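Local coordinates for protein Xaa-Pro dipeptidase (PDB 1WY2) that probably splits dipeptides that carry proline at the C-terminal position, as a homodimeric metallopeptidase with two metal ions in each subunit, at residues N28-Y33 with D123-K128; K159-A164 with A198-I203; Q218-D223 with V289-H294. One frame throughout, in Å; residues are numbered along the deposited sequence.

Interaction 1 of 3, residues N28-Y33 with D123-K128; sequences NPNVYY and DMRIIK
Y33 lays one face of its ring over the aliphatic part of R125. The methylene CG of R125 sits 3.6 Å from the centroid of the Y33 ring and only 4° off the ring normal, a CH-pi contact placed almost exactly over the centre. Y33 CG stands anti to the backbone N (chi1 -173°), which sends the ring out from helix 28-35. The two side chains slide past each other in opposite directions. M124 meets the far end of the same ring obliquely, with M124 CB 3.8 Å from Y33 CE2. The phenol oxygen reaches on to a water. Y33 OH lies 2.7 Å from this water, which donates to I127 O and so ties helix 28-35 to the backbone at I127.

Both helices belong to the creatinase/prolidase N-terminal domain, and the contact packs helix 28-35 against the C-terminal part of helix 118-125 and what follows it. An alanine here in place of Y33 would remove the ring and its hydroxyl, and would probably leave R125 CG without its cover and the water without its tie to helix 28-35.

R125 bends at chi3, and its guanidinium turns toward N30. R125 NH1 donates to N30 OD1 at 2.8 Å. The bond is bent, and NH1 lies above the amide carbonyl plane. The amide and guanidinium planes are 64° apart. P29 CB lies over one guanidinium face, 4.4 Å from R125 NH1. R125 NH2 has salt-bridge partners in E292 and E295. N30 ND2 donates to E94 OE2, so both ends of the N30 amide are held.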
loop_
_atom_site.group_PDB
_atom_site.type_symbol
_atom_site.label_atom_id
_atom_site.label_comp_id
_atom_site.label_asym_id
_atom_site.label_seq_id
_atom_site.Cartn_x
_atom_site.Cartn_y
_atom_site.Cartn_z
ATOM N N ASN A 28 4.102 -2.231 -10.046
ATOM C CA ASN A 28 4.272 -3.618 -9.619
ATOM C C ASN A 28 3.331 -4.653 -10.226
ATOM O O ASN A 28 3.784 -5.675 -10.754
ATOM C CB ASN A 28 4.207 -3.711 -8.095
ATOM C CG ASN A 28 5.250 -2.850 -7.420
ATOM O OD1 ASN A 28 6.408 -2.820 -7.838
ATOM N ND2 ASN A 28 4.850 -2.148 -6.367
ATOM N N PRO A 29 2.010 -4.425 -10.147
ATOM C CA PRO A 29 1.104 -5.419 -10.731
ATOM C C PRO A 29 1.322 -5.621 -12.231
ATOM O O PRO A 29 1.223 -6.745 -12.729
ATOM C CB PRO A 29 -0.287 -4.867 -10.397
ATOM C CG PRO A 29 -0.058 -3.392 -10.267
ATOM C CD PRO A 29 1.257 -3.317 -9.534
ATOM N N ASN A 30 1.628 -4.543 -12.948
ATOM C CA ASN A 30 1.862 -4.647 -14.385
ATOM C C ASN A 30 3.191 -5.320 -14.693
ATOM O O ASN A 30 3.304 -6.076 -15.661
ATOM C CB ASN A 30 1.801 -3.266 -15.043
ATOM C CG ASN A 30 0.408 -2.677 -15.004
ATOM O OD1 ASN A 30 -0.576 -3.408 -15.090
ATOM N ND2 ASN A 30 0.314 -1.359 -14.889
ATOM N N VAL A 31 4.205 -5.050 -13.879
ATOM C CA VAL A 31 5.503 -5.677 -14.096
ATOM C C VAL A 31 5.342 -7.183 -13.920
ATOM O O VAL A 31 5.894 -7.973 -14.685
ATOM C CB VAL A 31 6.556 -5.152 -13.101
ATOM C CG1 VAL A 31 7.848 -5.957 -13.229
ATOM C CG2 VAL A 31 6.821 -3.686 -13.375
ATOM N N TYR A 32 4.575 -7.581 -12.909
ATOM C CA TYR A 32 4.346 -8.999 -12.657
ATOM C C TYR A 32 3.515 -9.611 -13.778
ATOM O O TYR A 32 3.815 -10.701 -14.275
ATOM C CB TYR A 32 3.607 -9.205 -11.331
ATOM C CG TYR A 32 3.243 -10.654 -11.099
ATOM C CD1 TYR A 32 4.224 -11.591 -10.780
ATOM C CD2 TYR A 32 1.934 -11.104 -11.279
ATOM C CE1 TYR A 32 3.913 -12.942 -10.654
ATOM C CE2 TYR A 32 1.613 -12.459 -11.156
ATOM C CZ TYR A 32 2.610 -13.369 -10.846
ATOM O OH TYR A 32 2.311 -14.713 -10.746
ATOM N N TYR A 33 2.464 -8.901 -14.175
ATOM C CA TYR A 33 1.577 -9.385 -15.223
ATOM C C TYR A 33 2.331 -9.698 -16.508
ATOM O O TYR A 33 2.108 -10.727 -17.139
ATOM C CB TYR A 33 0.502 -8.342 -15.524
ATOM C CG TYR A 33 -0.574 -8.825 -16.475
ATOM C CD1 TYR A 33 -1.526 -9.758 -16.064
ATOM C CD2 TYR A 33 -0.649 -8.338 -17.780
ATOM C CE1 TYR A 33 -2.532 -10.191 -16.930
ATOM C CE2 TYR A 33 -1.648 -8.764 -18.652
ATOM C CZ TYR A 33 -2.586 -9.690 -18.222
ATOM O OH TYR A 33 -3.571 -10.117 -19.083
ATOM N N ASP A 123 -7.190 -3.550 -21.569
ATOM C CA ASP A 123 -7.764 -4.553 -22.452
ATOM C C ASP A 123 -7.272 -5.964 -22.146
ATOM O O ASP A 123 -8.015 -6.929 -22.315
ATOM C CB ASP A 123 -7.494 -4.188 -23.918
ATOM C CG ASP A 123 -8.356 -3.026 -24.400
ATOM O OD1 ASP A 123 -9.186 -2.520 -23.611
ATOM O OD2 ASP A 123 -8.208 -2.614 -25.570
ATOM N N MET A 124 -6.028 -6.086 -21.694
ATOM C CA MET A 124 -5.484 -7.394 -21.350
ATOM C C MET A 124 -5.940 -7.865 -19.971
ATOM O O MET A 124 -6.515 -8.945 -19.838
ATOM C CB MET A 124 -3.953 -7.372 -21.377
ATOM C CG MET A 124 -3.345 -7.199 -22.760
ATOM S SD MET A 124 -1.560 -7.481 -22.728
ATOM C CE MET A 124 -1.006 -5.991 -21.885
ATOM N N ARG A 125 -5.705 -7.046 -18.950
ATOM C CA ARG A 125 -6.050 -7.425 -17.582
ATOM C C ARG A 125 -7.537 -7.549 -17.250
ATOM O O ARG A 125 -7.904 -8.307 -16.356
ATOM C CB ARG A 125 -5.383 -6.462 -16.592
ATOM C CG ARG A 125 -3.879 -6.707 -16.415
ATOM C CD ARG A 125 -3.239 -5.672 -15.495
ATOM N NE ARG A 125 -3.868 -5.648 -14.177
ATOM C CZ ARG A 125 -3.725 -4.659 -13.301
ATOM N NH1 ARG A 125 -2.970 -3.608 -13.594
ATOM N NH2 ARG A 125 -4.358 -4.711 -12.135
ATOM N N ILE A 126 -8.380 -6.824 -17.975
ATOM C CA ILE A 126 -9.821 -6.842 -17.725
ATOM C C ILE A 126 -10.495 -8.186 -18.025
ATOM O O ILE A 126 -11.576 -8.471 -17.510
ATOM C CB ILE A 126 -10.524 -5.711 -18.516
ATOM C CG1 ILE A 126 -11.885 -5.401 -17.881
ATOM C CG2 ILE A 126 -10.666 -6.105 -19.979
ATOM C CD1 ILE A 126 -12.527 -4.118 -18.394
ATOM N N ILE A 127 -9.858 -9.002 -18.860
ATOM C CA ILE A 127 -10.382 -10.324 -19.194
ATOM C C ILE A 127 -9.459 -11.351 -18.547
ATOM O O ILE A 127 -8.286 -11.451 -18.904
ATOM C CB ILE A 127 -10.401 -10.563 -20.719
ATOM C CG1 ILE A 127 -11.217 -9.465 -21.411
ATOM C CG2 ILE A 127 -10.975 -11.951 -21.019
ATOM C CD1 ILE A 127 -12.650 -9.334 -20.923
ATOM N N LYS A 128 -9.984 -12.108 -17.587
ATOM C CA LYS A 128 -9.186 -13.110 -16.891
ATOM C C LYS A 128 -9.143 -14.446 -17.629
ATOM O O LYS A 128 -10.135 -14.878 -18.219
ATOM C CB LYS A 128 -9.728 -13.340 -15.469
ATOM C CG LYS A 128 -9.232 -12.348 -14.414
ATOM C CD LYS A 128 -9.676 -10.922 -14.707
ATOM C CE LYS A 128 -9.186 -9.961 -13.627
ATOM N NZ LYS A 128 -9.438 -8.525 -13.993
HETATM O O HOH W 1 -5.739 -11.011 -17.734
#

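Interaction 2 of 3, residues K159-A164 with A198-I203; sequences KEREVA and ASDKRI
A single backbone bridge pairs K159 with R202, and E160 N donates to K201 O at 3.0 Å, nearly straight along the C=O axis. At the next residue, R161 N donates to S199 O at 2.9 Å, so the loop takes two N-H groups from the first turn of the helix.

E160 returns the grip through its carboxylate. Its OE1 accepts from S199 N at 3.0 Å through the anti lone pair. S199 OG donates to the same E160 OE1 at 2.7 Å, from above the carboxylate plane. S199 OG also accepts from K201 N, an ST turn that fixes the hydroxyl. R190 makes a salt bridge to E160 OE1 and S187 bonds OE2, so the acid probably stays ionised.

K159, R161 and D200 form a salt-bridge network. R161 bends at chi2 and chi3, which brings its NH2 to D200 OD2 at 3.1 Å in a weak bond. A198 O lies over one face of that guanidinium, and a water donates to A198 O and accepts a weak bond from R161 NH1. K159 runs alongside D200 in a long salt bridge, NZ to OD1 3.8 Å.

A198 CB packs on A164 CB at 3.6 Å. Within the M24 domain the contact joins the start of helix 160-173 to the loop before strand 208-217. I185 of strand 184-187 touches E160, A164 and A198, while K172, M173 and A176 of the second subunit pack on the helix.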
loop_
_atom_site.group_PDB
_atom_site.type_symbol
_atom_site.label_atom_id
_atom_site.label_comp_id
_atom_site.label_asym_id
_atom_site.label_seq_id
_atom_site.Cartn_x
_atom_site.Cartn_y
_atom_site.Cartn_z
ATOM N N LYS A 159 -13.804 -6.655 20.748
ATOM C CA LYS A 159 -13.278 -5.445 20.130
ATOM C C LYS A 159 -13.165 -5.698 18.621
ATOM O O LYS A 159 -12.652 -6.737 18.202
ATOM C CB LYS A 159 -11.902 -5.114 20.717
ATOM C CG LYS A 159 -11.261 -3.867 20.133
ATOM C CD LYS A 159 -9.942 -3.530 20.825
ATOM C CE LYS A 159 -10.155 -3.157 22.285
ATOM N NZ LYS A 159 -8.892 -2.702 22.937
ATOM N N GLU A 160 -13.647 -4.758 17.812
ATOM C CA GLU A 160 -13.609 -4.897 16.354
ATOM C C GLU A 160 -12.229 -5.288 15.834
ATOM O O GLU A 160 -12.091 -6.225 15.046
ATOM C CB GLU A 160 -14.034 -3.592 15.682
ATOM C CG GLU A 160 -15.430 -3.115 16.052
ATOM C CD GLU A 160 -15.767 -1.782 15.411
ATOM O OE1 GLU A 160 -14.826 -1.039 15.062
ATOM O OE2 GLU A 160 -16.968 -1.469 15.269
ATOM N N ARG A 161 -11.210 -4.562 16.279
ATOM C CA ARG A 161 -9.840 -4.819 15.850
ATOM C C ARG A 161 -9.358 -6.224 16.190
ATOM O O ARG A 161 -8.574 -6.811 15.445
ATOM C CB ARG A 161 -8.895 -3.797 16.481
ATOM C CG ARG A 161 -7.429 -4.020 16.144
ATOM C CD ARG A 161 -6.830 -2.782 15.522
ATOM N NE ARG A 161 -7.171 -1.586 16.284
ATOM C CZ ARG A 161 -7.118 -0.354 15.796
ATOM N NH1 ARG A 161 -6.736 -0.152 14.543
ATOM N NH2 ARG A 161 -7.460 0.677 16.556
ATOM N N GLU A 162 -9.813 -6.764 17.317
ATOM C CA GLU A 162 -9.396 -8.101 17.715
ATOM C C GLU A 162 -10.014 -9.147 16.797
ATOM O O GLU A 162 -9.390 -10.168 16.501
ATOM C CB GLU A 162 -9.765 -8.362 19.182
ATOM C CG GLU A 162 -8.819 -7.663 20.154
ATOM C CD GLU A 162 -9.236 -7.787 21.608
ATOM O OE1 GLU A 162 -9.831 -8.818 21.985
ATOM O OE2 GLU A 162 -8.941 -6.853 22.380
ATOM N N VAL A 163 -11.239 -8.889 16.345
ATOM C CA VAL A 163 -11.902 -9.808 15.430
ATOM C C VAL A 163 -11.105 -9.775 14.127
ATOM O O VAL A 163 -10.811 -10.814 13.530
ATOM C CB VAL A 163 -13.363 -9.376 15.149
ATOM C CG1 VAL A 163 -13.972 -10.256 14.060
ATOM C CG2 VAL A 163 -14.185 -9.475 16.430
ATOM N N ALA A 164 -10.747 -8.571 13.695
ATOM C CA ALA A 164 -9.977 -8.406 12.469
ATOM C C ALA A 164 -8.653 -9.154 12.572
ATOM O O ALA A 164 -8.252 -9.856 11.645
ATOM C CB ALA A 164 -9.726 -6.922 12.201
ATOM N N ALA A 198 -11.773 -1.801 11.032
ATOM C CA ALA A 198 -11.888 -2.283 12.408
ATOM C C ALA A 198 -11.189 -1.343 13.389
ATOM O O ALA A 198 -10.042 -0.953 13.169
ATOM C CB ALA A 198 -11.302 -3.686 12.517
ATOM N N SER A 199 -11.882 -0.999 14.473
ATOM C CA SER A 199 -11.337 -0.084 15.475
ATOM C C SER A 199 -11.347 -0.662 16.890
ATOM O O SER A 199 -11.580 -1.853 17.090
ATOM C CB SER A 199 -12.128 1.227 15.463
ATOM O OG SER A 199 -13.410 1.051 16.044
ATOM N N ASP A 200 -11.095 0.194 17.875
ATOM C CA ASP A 200 -11.077 -0.248 19.264
ATOM C C ASP A 200 -12.473 -0.354 19.866
ATOM O O ASP A 200 -12.635 -0.819 20.995
ATOM C CB ASP A 200 -10.217 0.695 20.108
ATOM C CG ASP A 200 -8.747 0.586 19.777
ATOM O OD1 ASP A 200 -8.208 -0.539 19.848
ATOM O OD2 ASP A 200 -8.128 1.618 19.445
ATOM N N LYS A 201 -13.481 0.073 19.112
ATOM C CA LYS A 201 -14.857 0.006 19.587
ATOM C C LYS A 201 -15.239 -1.431 19.904
ATOM O O LYS A 201 -14.877 -2.351 19.174
ATOM C CB LYS A 201 -15.826 0.546 18.530
ATOM C CG LYS A 201 -17.297 0.396 18.921
ATOM C CD LYS A 201 -18.232 0.843 17.802
ATOM C CE LYS A 201 -19.692 0.738 18.219
ATOM N NZ LYS A 201 -20.100 -0.649 18.581
ATOM N N ARG A 202 -15.968 -1.626 20.996
ATOM C CA ARG A 202 -16.406 -2.962 21.352
ATOM C C ARG A 202 -17.816 -3.175 20.825
ATOM O O ARG A 202 -18.656 -2.274 20.867
ATOM C CB ARG A 202 -16.350 -3.171 22.867
ATOM C CG ARG A 202 -14.921 -3.342 23.377
ATOM C CD ARG A 202 -14.851 -3.660 24.860
ATOM N NE ARG A 202 -13.465 -3.806 25.302
ATOM C CZ ARG A 202 -12.684 -4.845 25.017
ATOM N NH1 ARG A 202 -13.148 -5.853 24.289
ATOM N NH2 ARG A 202 -11.434 -4.874 25.457
ATOM N N ILE A 203 -18.058 -4.370 20.306
ATOM C CA ILE A 203 -19.353 -4.731 19.748
ATOM C C ILE A 203 -20.409 -4.902 20.844
ATOM O O ILE A 203 -20.129 -5.456 21.905
ATOM C CB ILE A 203 -19.209 -6.032 18.928
ATOM C CG1 ILE A 203 -18.207 -5.791 17.792
ATOM C CG2 ILE A 203 -20.560 -6.477 18.381
ATOM C CD1 ILE A 203 -17.786 -7.041 17.052
HETATM O O HOH W 2 -7.698 -2.122 12.211
#

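Interaction 3 of 3, residues Q218-D223 with V289-H294; sequences QHYNSD and VGLEVH. With ZN (zinc ion), chain D; ZN (zinc ion), chain E; CAC (cacodylate ion), chain C.
G290 O is held by two N-H groups of one residue, N221. The backbone N221 N donates at 3.0 Å to G290 O, in the carbonyl plane. The amide N221 ND2 donates to the same G290 O, also at 3.0 Å, but from above that plane. The second bond is the straighter one, 163° against 144° at the hydrogen. N221 CG is anti to its carbonyl carbon (chi1 -64°), and this folds the amide back beside its own backbone N. The side chain thus adds a second bond where strand pairing around Y220 and N221 is weak. A water donates to both H219 O and L291 O and joins the segments a second time.

Apolar contacts flank this bond. L291 CD2 sits over one face of the Y220 ring, 3.7 Å from the ring centroid and displaced toward the rim, a CH-pi contact. The two side chains run side by side and point the same way. Y220 OH bonds E132 of helix 130-153. V289 CG1 packs against N221, 3.4 Å from N221 O. V293 CG2 faces D223.

D223 stands where strand 220-229 enters the dinuclear site of the M24 fold. Its carboxylate bridges the metals, with D223 OD1 2.0 Å from one zinc ion and D223 OD2 2.1 Å from the other. D212, H287, E316 and E330 complete the site. A cacodylate ion, probably from the crystallisation liquor, bridges both zinc ions through O1. H294 NE2 donates to cacodylate O2 at 2.8 Å, with that oxygen in the plane of the ring edge. H294 thus meets an anion held on the metals, and it may contact a substrate or reaction intermediate in a comparable way.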
loop_
_atom_site.group_PDB
_atom_site.type_symbol
_atom_site.label_atom_id
_atom_site.label_comp_id
_atom_site.label_asym_id
_atom_site.label_seq_id
_atom_site.Cartn_x
_atom_site.Cartn_y
_atom_site.Cartn_z
ATOM N N GLN A 218 -1.472 -15.700 -3.958
ATOM C CA GLN A 218 -0.690 -15.942 -5.156
ATOM C C GLN A 218 -0.872 -14.825 -6.185
ATOM O O GLN A 218 -1.132 -15.071 -7.365
ATOM C CB GLN A 218 -1.048 -17.322 -5.726
ATOM C CG GLN A 218 -0.448 -18.457 -4.890
ATOM C CD GLN A 218 -0.962 -19.842 -5.252
ATOM O OE1 GLN A 218 -1.156 -20.164 -6.422
ATOM N NE2 GLN A 218 -1.162 -20.677 -4.238
ATOM N N HIS A 219 -0.738 -13.593 -5.691
ATOM C CA HIS A 219 -0.817 -12.371 -6.490
ATOM C C HIS A 219 -2.199 -11.842 -6.866
ATOM O O HIS A 219 -2.316 -10.702 -7.325
ATOM C CB HIS A 219 0.031 -12.535 -7.754
ATOM C CG HIS A 219 1.488 -12.723 -7.474
ATOM N ND1 HIS A 219 2.298 -11.700 -7.028
ATOM C CD2 HIS A 219 2.275 -13.824 -7.541
ATOM C CE1 HIS A 219 3.520 -12.163 -6.833
ATOM N NE2 HIS A 219 3.533 -13.449 -7.138
ATOM N N TYR A 220 -3.241 -12.643 -6.665
ATOM C CA TYR A 220 -4.588 -12.194 -6.997
ATOM C C TYR A 220 -5.428 -11.905 -5.764
ATOM O O TYR A 220 -5.152 -12.406 -4.679
ATOM C CB TYR A 220 -5.278 -13.200 -7.920
ATOM C CG TYR A 220 -4.697 -13.144 -9.314
ATOM C CD1 TYR A 220 -3.464 -13.730 -9.595
ATOM C CD2 TYR A 220 -5.332 -12.424 -10.327
ATOM C CE1 TYR A 220 -2.873 -13.598 -10.848
ATOM C CE2 TYR A 220 -4.746 -12.282 -11.591
ATOM C CZ TYR A 220 -3.513 -12.875 -11.839
ATOM O OH TYR A 220 -2.906 -12.733 -13.065
ATOM N N ASN A 221 -6.457 -11.085 -5.944
ATOM C CA ASN A 221 -7.307 -10.666 -4.836
ATOM C C ASN A 221 -8.723 -11.220 -4.801
ATOM O O ASN A 221 -9.225 -11.765 -5.782
ATOM C CB ASN A 221 -7.381 -9.136 -4.833
ATOM C CG ASN A 221 -6.035 -8.489 -4.562
ATOM O OD1 ASN A 221 -5.651 -8.294 -3.412
ATOM N ND2 ASN A 221 -5.304 -8.163 -5.626
ATOM N N SER A 222 -9.352 -11.068 -3.636
ATOM C CA SER A 222 -10.735 -11.481 -3.408
ATOM C C SER A 222 -11.363 -10.349 -2.594
ATOM O O SER A 222 -10.652 -9.553 -1.975
ATOM C CB SER A 222 -10.801 -12.804 -2.637
ATOM O OG SER A 222 -10.068 -12.734 -1.429
ATOM N N ASP A 223 -12.685 -10.275 -2.585
ATOM C CA ASP A 223 -13.364 -9.191 -1.884
ATOM C C ASP A 223 -14.770 -9.655 -1.531
ATOM O O ASP A 223 -15.511 -10.112 -2.400
ATOM C CB ASP A 223 -13.413 -7.975 -2.818
ATOM C CG ASP A 223 -13.745 -6.685 -2.108
ATOM O OD1 ASP A 223 -14.070 -6.708 -0.901
ATOM O OD2 ASP A 223 -13.676 -5.638 -2.784
ATOM N N VAL A 289 -11.791 -6.809 -10.070
ATOM C CA VAL A 289 -10.847 -7.409 -9.134
ATOM C C VAL A 289 -9.861 -8.282 -9.911
ATOM O O VAL A 289 -10.247 -8.973 -10.850
ATOM C CB VAL A 289 -11.575 -8.305 -8.102
ATOM C CG1 VAL A 289 -10.560 -8.989 -7.199
ATOM C CG2 VAL A 289 -12.538 -7.471 -7.266
ATOM N N GLY A 290 -8.593 -8.242 -9.517
ATOM C CA GLY A 290 -7.579 -9.045 -10.185
ATOM C C GLY A 290 -6.262 -8.922 -9.449
ATOM O O GLY A 290 -6.186 -9.236 -8.263
ATOM N N LEU A 291 -5.221 -8.475 -10.143
ATOM C CA LEU A 291 -3.921 -8.287 -9.510
ATOM C C LEU A 291 -4.031 -7.178 -8.460
ATOM O O LEU A 291 -3.193 -7.071 -7.566
ATOM C CB LEU A 291 -2.862 -7.932 -10.553
ATOM C CG LEU A 291 -2.446 -9.094 -11.456
ATOM C CD1 LEU A 291 -1.548 -8.564 -12.564
ATOM C CD2 LEU A 291 -1.727 -10.162 -10.634
ATOM N N GLU A 292 -5.063 -6.347 -8.592
ATOM C CA GLU A 292 -5.332 -5.273 -7.637
ATOM C C GLU A 292 -6.770 -5.450 -7.154
ATOM O O GLU A 292 -7.611 -5.961 -7.891
ATOM C CB GLU A 292 -5.155 -3.904 -8.299
ATOM C CG GLU A 292 -3.697 -3.573 -8.591
ATOM C CD GLU A 292 -3.531 -2.335 -9.445
ATOM O OE1 GLU A 292 -3.884 -2.394 -10.636
ATOM O OE2 GLU A 292 -3.047 -1.306 -8.929
ATOM N N VAL A 293 -7.061 -5.048 -5.922
ATOM C CA VAL A 293 -8.416 -5.216 -5.414
ATOM C C VAL A 293 -9.391 -4.271 -6.117
ATOM O O VAL A 293 -10.573 -4.580 -6.247
ATOM C CB VAL A 293 -8.477 -5.023 -3.877
ATOM C CG1 VAL A 293 -8.382 -3.564 -3.524
ATOM C CG2 VAL A 293 -9.760 -5.644 -3.332
ATOM N N HIS A 294 -8.889 -3.124 -6.572
ATOM C CA HIS A 294 -9.696 -2.154 -7.308
ATOM C C HIS A 294 -9.115 -1.976 -8.709
ATOM O O HIS A 294 -8.053 -1.371 -8.868
ATOM C CB HIS A 294 -9.696 -0.780 -6.628
ATOM C CG HIS A 294 -10.429 -0.742 -5.327
ATOM N ND1 HIS A 294 -9.792 -0.545 -4.121
ATOM C CD2 HIS A 294 -11.747 -0.860 -5.041
ATOM C CE1 HIS A 294 -10.687 -0.542 -3.149
ATOM N NE2 HIS A 294 -11.880 -0.733 -3.682
HETATM ZN ZN ZN D . -15.202 -5.272 -0.067
HETATM ZN ZN ZN E . -15.236 -4.216 -3.039
HETATM AS AS CAC C . -13.628 -2.472 -0.828
HETATM O O1 CAC C . -14.864 -3.529 -1.120
HETATM O O2 CAC C . -13.861 -1.202 -1.830
HETATM C C1 CAC C . -13.690 -1.818 0.924
HETATM C C2 CAC C . -11.967 -3.204 -1.295
HETATM O O HOH W 3 -0.823 -8.478 -7.270
#

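How the interactions relate
Interactions 1 and 3 touch, with centres about 11 Å apart, and join the N-terminal domain to the metallopeptidase domain. The guanidinium that meets N30 in interaction 1 also makes a salt bridge to interaction 3, R125 NH2 to E292 OE1 at 2.8 Å. Beside it, P29 O packs on L291 CD1 at 3.3 Å, and the Y32 ring stacks on H219. Interaction 3 continues to the zinc ions through D223. Interaction 1 holds no metal ligand; its R125 side chain is about 10 Å from that of the ligand H287. Interaction 2 shares the catalytic domain with interaction 3, but their nearest atoms are about 13 Å apart. It lies instead toward the second subunit.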